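Local coordinates for Lmo0325 protein (Listeria monocytogenes EGD-e, PDB 4RYK) that probably binds DNA as a transcriptional regulator of the Rgg type, joining an N-terminal helix-turn-helix domain to a C-terminal helical repeat domain, at residues A[106-110]-A[111-115]; A[148-151]-A[152-156]. All coordinates share one frame; numbering follows the deposited sequence.

Contact 1 (A[106-110]-A[111-115]); sequences TLERT and EQSEV
S113 turns its side chain to the carbonyl oxygen of T110 across the short connection between helix 95-108 and helix 113-132. S113 OG is modelled so close to T110 O, at 2.4 Å, that the detail of this approach is doubtful, while S113 N donates only weakly to T110 O (3.5 Å). The serine hydroxyl sits between its own N and carbonyl carbon (chi1 53°), which turns it back toward the preceding turn; K117 NZ is a further, weak partner. From the other helix end, the carboxylate of E108 approaches the same serine, with E108 OE2 3.3 Å from S113 CB. On another flank the methyl of T110 crosses the amide of Q112, T110 CG2 lying 3.0 Å from Q112 OE1. The other end of that amide is held across the dimer, NE2 donating to the backbone oxygen of R59 of the second subunit, a residue that also packs on T110. The chain leaves helical geometry at R109, which has positive phi (35°). The arrangement is a tight connection between consecutive helices, consistent with the TPR-clan helical domain of Rgg-type regulators, here lying at the subunit interface.

Contact 2 (A[148-151]-A[152-156]); sequences IIHD and YLWKM
The C-terminal end of helix 143-153, where the last helical turn passes into a type II beta turn from L153 to M156, shows how one aromatic side chain can fold back over a helix terminus. H150 O accepts a hydrogen bond from W154 N at 2.9 Å, the donor lying in the carbonyl plane. Two residues earlier Y152 N bonds to I148 O at 3.1 Å, and L153 N reaches I149 O weakly. The indole of W154, with CG anti to its backbone N (chi1 -177°), receives H150 over one face: H150 CE1 is 3.8 Å from W154 CG, and the imidazole and pyrrole planes are inclined at 33°. K155 CE lies over the opposite face, also offset toward the rim. The imidazole is held by its neighbour, H150 ND1 donating to D151 OD1 at 2.8 Å, nearly straight and in the ring plane, on the anti side of the carboxylate and 21° out of its plane. The helix belongs to an all-helical domain, probably TPR-like as in Rgg-type regulators. D151 is shared by H150 and K147, which forms a salt bridge with the other carboxylate oxygen; the carboxylate may help a positive charge on the ring, though K147 would offset this. M156 N closes the turn on L153 O at 3.1 Å, and the selenium of selenomethionine M156 lies over one face of Y152, offset toward the rim; the tyrosine hydroxyl is hydrogen-bonded to E163 of helix 161-170.

Contacts 1 and 2 come in series along the chain, their centres about 16 Å apart, and both belong to the C-terminal part characteristic of Rgg regulators, on the same side of the molecule's centre. Contact 1 leads into helix 113-132, and contact 2 closes helix 143-153, the next helix in order. The two helices pack together where the contacts meet: V115 CG2 lies 3.4 Å from Y152 CB, and I148 and I149 also touch V115. The start of helix 113-132 thus packs against the end of helix 143-153. Both contacts also reach the second subunit, so this pair of neighbouring helices contributes to the dimer interface.

Contact 1 (A[106-110]-A[111-115])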
loop_
_atom_site.group_PDB
_atom_site.type_symbol
_atom_site.label_atom_id
_atom_site.label_comp_id
_atom_site.label_asym_id
_atom_site.label_seq_id
_atom_site.Cartn_x
_atom_site.Cartn_y
_atom_site.Cartn_z
ATOM N N THR A 106 4.867 2.227 28.956
ATOM C CA THR A 106 5.072 2.927 30.199
ATOM C C THR A 106 6.554 3.001 30.602
ATOM O O THR A 106 6.984 4.031 31.107
ATOM C CB THR A 106 4.220 2.285 31.310
ATOM O OG1 THR A 106 2.904 2.840 31.244
ATOM C CG2 THR A 106 4.798 2.533 32.686
ATOM N N LEU A 107 7.329 1.933 30.395
ATOM C CA LEU A 107 8.752 1.941 30.802
ATOM C C LEU A 107 9.633 2.897 29.978
ATOM O O LEU A 107 10.594 3.458 30.490
ATOM C CB LEU A 107 9.334 0.527 30.810
ATOM C CG LEU A 107 8.593 -0.379 31.787
ATOM C CD1 LEU A 107 9.255 -1.749 31.777
ATOM C CD2 LEU A 107 8.521 0.223 33.198
ATOM N N GLU A 108 9.299 3.104 28.717
ATOM C CA GLU A 108 9.922 4.190 27.956
ATOM C C GLU A 108 9.570 5.577 28.575
ATOM O O GLU A 108 10.437 6.434 28.743
ATOM C CB GLU A 108 9.506 4.106 26.477
ATOM C CG GLU A 108 8.709 5.293 25.969
ATOM C CD GLU A 108 7.646 4.922 24.970
ATOM O OE1 GLU A 108 7.877 3.982 24.184
ATOM O OE2 GLU A 108 6.578 5.581 24.987
ATOM N N ARG A 109 8.291 5.765 28.916
ATOM C CA ARG A 109 7.712 7.047 29.397
ATOM C C ARG A 109 8.249 8.349 28.799
ATOM O O ARG A 109 8.577 9.299 29.495
ATOM C CB ARG A 109 7.690 7.126 30.920
ATOM C CG ARG A 109 6.286 7.061 31.525
ATOM C CD ARG A 109 6.324 6.916 33.041
ATOM N NE ARG A 109 7.136 5.766 33.461
ATOM C CZ ARG A 109 8.463 5.772 33.659
ATOM N NH1 ARG A 109 9.199 6.879 33.482
ATOM N NH2 ARG A 109 9.065 4.644 34.033
ATOM N N THR A 110 8.359 8.336 27.487
ATOM C CA THR A 110 7.990 9.449 26.651
ATOM C C THR A 110 6.741 10.142 27.237
ATOM O O THR A 110 5.750 9.484 27.584
ATOM C CB THR A 110 7.732 8.867 25.252
ATOM O OG1 THR A 110 8.973 8.372 24.756
ATOM C CG2 THR A 110 7.199 9.858 24.281
ATOM N N GLU A 111 6.814 11.468 27.363
ATOM C CA GLU A 111 5.681 12.296 27.816
ATOM C C GLU A 111 4.463 12.236 26.872
ATOM O O GLU A 111 3.336 12.162 27.327
ATOM C CB GLU A 111 6.120 13.765 27.979
ATOM C CG GLU A 111 7.210 13.987 29.020
ATOM C CD GLU A 111 6.790 13.501 30.397
ATOM O OE1 GLU A 111 7.477 12.633 30.986
ATOM O OE2 GLU A 111 5.744 13.975 30.880
ATOM N N GLN A 112 4.697 12.269 25.559
ATOM C CA GLN A 112 3.623 12.267 24.542
ATOM C C GLN A 112 3.003 10.874 24.286
ATOM O O GLN A 112 2.038 10.749 23.516
ATOM C CB GLN A 112 4.132 12.853 23.208
ATOM C CG GLN A 112 5.315 12.120 22.543
ATOM C CD GLN A 112 6.689 12.664 22.968
ATOM O OE1 GLN A 112 6.944 12.873 24.160
ATOM N NE2 GLN A 112 7.577 12.880 22.004
ATOM N N SER A 113 3.544 9.835 24.924
ATOM C CA SER A 113 2.914 8.544 24.870
ATOM C C SER A 113 1.640 8.599 25.739
ATOM O O SER A 113 0.881 7.618 25.784
ATOM C CB SER A 113 3.907 7.462 25.294
ATOM O OG SER A 113 4.501 7.748 26.548
ATOM N N GLU A 114 1.372 9.763 26.379
ATOM C CA GLU A 114 0.163 9.956 27.202
ATOM C C GLU A 114 -1.117 9.606 26.459
ATOM O O GLU A 114 -2.010 8.924 27.002
ATOM C CB GLU A 114 0.027 11.388 27.736
ATOM C CG GLU A 114 0.816 11.737 28.991
ATOM C CD GLU A 114 0.608 10.773 30.150
ATOM O OE1 GLU A 114 1.613 10.129 30.546
ATOM O OE2 GLU A 114 -0.542 10.658 30.664
ATOM N N VAL A 115 -1.228 10.035 25.216
ATOM C CA VAL A 115 -2.468 9.777 24.468
ATOM C C VAL A 115 -2.579 8.320 24.135
ATOM O O VAL A 115 -3.628 7.743 24.278
ATOM C CB VAL A 115 -2.552 10.577 23.187
ATOM C CG1 VAL A 115 -3.878 10.356 22.495
ATOM C CG2 VAL A 115 -2.471 11.996 23.557
#

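Contact 2 (A[148-151]-A[152-156])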
loop_
_atom_site.group_PDB
_atom_site.type_symbol
_atom_site.label_atom_id
_atom_site.label_comp_id
_atom_site.label_asym_id
_atom_site.label_seq_id
_atom_site.Cartn_x
_atom_site.Cartn_y
_atom_site.Cartn_z
ATOM N N ILE A 148 -7.699 13.507 28.291
ATOM C CA ILE A 148 -6.359 13.501 27.705
ATOM C C ILE A 148 -6.432 13.425 26.171
ATOM O O ILE A 148 -5.712 14.099 25.466
ATOM C CB ILE A 148 -5.523 12.350 28.273
ATOM C CG1 ILE A 148 -5.008 12.731 29.656
ATOM C CG2 ILE A 148 -4.330 12.026 27.371
ATOM C CD1 ILE A 148 -4.490 11.535 30.444
ATOM N N ILE A 149 -7.311 12.595 25.671
ATOM C CA ILE A 149 -7.423 12.386 24.241
ATOM C C ILE A 149 -8.022 13.637 23.596
ATOM O O ILE A 149 -7.506 14.155 22.626
ATOM C CB ILE A 149 -8.307 11.160 23.955
ATOM C CG1 ILE A 149 -7.595 9.908 24.448
ATOM C CG2 ILE A 149 -8.634 11.078 22.457
ATOM C CD1 ILE A 149 -8.544 8.749 24.701
ATOM N N HIS A 150 -9.105 14.134 24.177
ATOM C CA HIS A 150 -9.704 15.382 23.714
ATOM C C HIS A 150 -8.684 16.507 23.640
ATOM O O HIS A 150 -8.619 17.237 22.635
ATOM C CB HIS A 150 -10.855 15.832 24.623
ATOM C CG HIS A 150 -11.312 17.214 24.324
ATOM N ND1 HIS A 150 -10.719 18.331 24.886
ATOM C CD2 HIS A 150 -12.231 17.674 23.448
ATOM C CE1 HIS A 150 -11.286 19.421 24.391
ATOM N NE2 HIS A 150 -12.215 19.051 23.526
ATOM N N ASP A 151 -7.919 16.653 24.709
ATOM C CA ASP A 151 -7.021 17.802 24.829
ATOM C C ASP A 151 -5.803 17.689 23.921
ATOM O O ASP A 151 -5.209 18.704 23.580
ATOM C CB ASP A 151 -6.512 17.974 26.249
ATOM C CG ASP A 151 -7.587 18.472 27.214
ATOM O OD1 ASP A 151 -8.683 18.825 26.763
ATOM O OD2 ASP A 151 -7.318 18.481 28.420
ATOM N N TYR A 152 -5.395 16.479 23.582
ATOM C CA TYR A 152 -4.342 16.304 22.588
ATOM C C TYR A 152 -4.779 16.828 21.203
ATOM O O TYR A 152 -4.056 17.541 20.534
ATOM C CB TYR A 152 -3.970 14.813 22.456
ATOM C CG TYR A 152 -2.983 14.577 21.327
ATOM C CD1 TYR A 152 -1.644 14.941 21.472
ATOM C CD2 TYR A 152 -3.382 14.048 20.116
ATOM C CE1 TYR A 152 -0.727 14.798 20.440
ATOM C CE2 TYR A 152 -2.466 13.843 19.078
ATOM C CZ TYR A 152 -1.133 14.209 19.238
ATOM O OH TYR A 152 -0.190 14.075 18.204
ATOM N N LEU A 153 -5.956 16.434 20.749
ATOM C CA LEU A 153 -6.447 16.892 19.452
ATOM C C LEU A 153 -6.926 18.361 19.433
ATOM O O LEU A 153 -6.872 19.017 18.403
ATOM C CB LEU A 153 -7.601 16.022 18.997
ATOM C CG LEU A 153 -7.270 14.542 18.736
ATOM C CD1 LEU A 153 -8.560 13.794 18.411
ATOM C CD2 LEU A 153 -6.264 14.391 17.598
ATOM N N TRP A 154 -7.482 18.817 20.552
ATOM C CA TRP A 154 -7.958 20.208 20.731
ATOM C C TRP A 154 -6.917 21.186 20.302
ATOM O O TRP A 154 -5.735 21.070 20.645
ATOM C CB TRP A 154 -8.259 20.394 22.213
ATOM C CG TRP A 154 -8.800 21.637 22.634
ATOM C CD1 TRP A 154 -9.845 22.313 22.058
ATOM C CD2 TRP A 154 -8.461 22.354 23.849
ATOM N NE1 TRP A 154 -10.143 23.417 22.803
ATOM C CE2 TRP A 154 -9.312 23.480 23.907
ATOM C CE3 TRP A 154 -7.518 22.143 24.900
ATOM C CZ2 TRP A 154 -9.257 24.443 25.006
ATOM C CZ3 TRP A 154 -7.438 23.090 25.958
ATOM C CH2 TRP A 154 -8.316 24.231 26.001
ATOM N N LYS A 155 -7.362 22.134 19.506
ATOM C CA LYS A 155 -6.539 23.247 18.984
ATOM C C LYS A 155 -5.461 22.850 17.943
ATOM O O LYS A 155 -4.753 23.703 17.484
ATOM C CB LYS A 155 -5.937 24.113 20.117
ATOM C CG LYS A 155 -6.973 24.920 20.887
ATOM C CD LYS A 155 -6.329 25.792 22.003
ATOM C CE LYS A 155 -5.967 24.952 23.210
ATOM N NZ LYS A 155 -5.462 25.708 24.344
HETATM N N MSE A 156 -5.349 21.586 17.561
HETATM C CA MSE A 156 -4.456 21.240 16.430
HETATM C C MSE A 156 -5.151 21.618 15.142
HETATM O O MSE A 156 -6.375 21.429 14.969
HETATM C CB MSE A 156 -4.138 19.758 16.390
HETATM C CG MSE A 156 -3.322 19.321 17.580
HETATM SE SE MSE A 156 -2.827 17.399 17.478
HETATM C CE MSE A 156 -2.020 17.434 15.725
#